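Local coordinates for protein C.Elegans p53 tumor suppressor-like transcription factor (Caenorhabditis elegans, PDB 1T4W) that activates transcription by binding the same DNA consensus sequence as p53, promoting apoptosis under cellular and genotoxic stress and ensuring proper meiotic chromosome segregation, at the zinc ion site. Coordinates in Å, arbitrary orientation; residue numbers count along the deposited sequence, not the author numbering.

The zinc ion site. Residues 85, 87-88, 138-140, 143. With ZN (zinc ion), chain B.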
loop_
_atom_site.group_PDB
_atom_site.type_symbol
_atom_site.label_atom_id
_atom_site.label_comp_id
_atom_site.label_asym_id
_atom_site.label_seq_id
_atom_site.Cartn_x
_atom_site.Cartn_y
_atom_site.Cartn_z
ATOM N N CYS A 85 15.131 7.652 -1.667
ATOM C CA CYS A 85 16.530 7.943 -1.980
ATOM C C CYS A 85 16.916 9.331 -1.486
ATOM O O CYS A 85 16.058 10.167 -1.151
ATOM C CB CYS A 85 16.822 7.827 -3.482
ATOM S SG CYS A 85 16.192 9.179 -4.495
ATOM N N SER A 87 18.262 11.962 -3.063
ATOM C CA SER A 87 17.807 13.105 -3.850
ATOM C C SER A 87 16.319 13.402 -3.778
ATOM O O SER A 87 15.917 14.566 -3.858
ATOM C CB SER A 87 18.219 12.968 -5.319
ATOM O OG SER A 87 17.511 11.927 -5.944
ATOM N N HIS A 88 15.480 12.376 -3.653
ATOM C CA HIS A 88 14.054 12.677 -3.563
ATOM C C HIS A 88 13.741 13.157 -2.152
ATOM O O HIS A 88 12.824 13.951 -1.950
ATOM C CB HIS A 88 13.206 11.461 -3.949
ATOM C CG HIS A 88 13.042 11.300 -5.425
ATOM N ND1 HIS A 88 13.315 10.120 -6.084
ATOM C CD2 HIS A 88 12.669 12.186 -6.380
ATOM C CE1 HIS A 88 13.122 10.285 -7.383
ATOM N NE2 HIS A 88 12.730 11.530 -7.587
ATOM N N MET A 138 6.678 9.110 -3.878
ATOM C CA MET A 138 7.595 10.172 -4.237
ATOM C C MET A 138 9.039 9.737 -4.470
ATOM O O MET A 138 9.974 10.514 -4.299
ATOM C CB MET A 138 7.515 11.292 -3.197
ATOM C CG MET A 138 6.140 11.984 -3.168
ATOM S SD MET A 138 5.609 12.607 -4.802
ATOM C CE MET A 138 6.727 13.993 -4.980
ATOM N N CYS A 139 9.212 8.483 -4.859
ATOM C CA CYS A 139 10.533 7.960 -5.182
ATOM C C CYS A 139 10.179 6.754 -6.032
ATOM O O CYS A 139 9.007 6.371 -6.125
ATOM C CB CYS A 139 11.302 7.601 -3.901
ATOM S SG CYS A 139 12.978 6.958 -4.122
ATOM N N GLN A 140 11.150 6.156 -6.688
ATOM C CA GLN A 140 10.790 5.034 -7.527
ATOM C C GLN A 140 11.828 3.934 -7.585
ATOM O O GLN A 140 12.948 4.076 -7.089
ATOM C CB GLN A 140 10.476 5.562 -8.917
ATOM C CG GLN A 140 11.661 6.150 -9.629
ATOM C CD GLN A 140 11.233 6.917 -10.847
ATOM O OE1 GLN A 140 10.322 6.503 -11.555
ATOM N NE2 GLN A 140 11.890 8.039 -11.105
ATOM N N CYS A 143 15.444 4.489 -8.585
ATOM C CA CYS A 143 16.324 5.105 -7.582
ATOM C C CYS A 143 17.071 4.149 -6.663
ATOM O O CYS A 143 18.116 4.506 -6.112
ATOM C CB CYS A 143 15.517 6.038 -6.679
ATOM S SG CYS A 143 14.708 7.333 -7.562
HETATM ZN ZN ZN B . 14.156 8.451 -5.516
#
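The sulfurs SG of Cys85 and Cys139, presumably thiolates, are the best-held polar atoms of this p53-family zinc site, each gripped by a metal bond and a backbone N-H. Cys139 SG lies 2.4 Å from ZN. It also accepts a hydrogen bond from Cys85 N at 3.3 Å, fairly straight at 163°. Cys85 SG is likewise 2.4 Å from ZN. The backbone amide N of His88 donates a somewhat more bent hydrogen bond to Cys85 SG at 3.4 Å. Such N-H to sulfur bonds, here given by the backbone of the zinc ligands themselves, illustrate how the negative charge of sulfurs on a single zinc may be tempered, and they would be expected to help keep the sulfurs ionised.

Cys143 SG adds a third sulfur at 2.4 Å from ZN. The delta nitrogen of the imidazole, His88 ND1, binds ZN at 2.0 Å. Angles at the metal stay near tetrahedral, the widest being 120° between His88 ND1 and Cys139 SG.

Different side-chain turns bring the four tips together. Cys139 reaches out with SG anti to its backbone N (chi1 -179°), whereas Cys85 tucks SG in between its own N and carbonyl carbon. Cys143 SG and His88 CG both point away from the carbonyl carbon of their residue. Cys143 SG lies at the edge of the His88 ring, in its plane.

Two stretches of chain thus meet at one ion. Cys85 and His88 form a CXXH pair at the start of helix 86-90, His88 being within the helix and Cys85 just ahead of it. The CXXXC pair follows strand 130-137: Cys139 lies in the loop beyond the strand, and Cys143 ends the 3-10 helix 141-143. The zinc therefore ties two loop-borne short helices together at one end of the beta-sandwich of the DNA-binding domain, a structural rather than catalytic role.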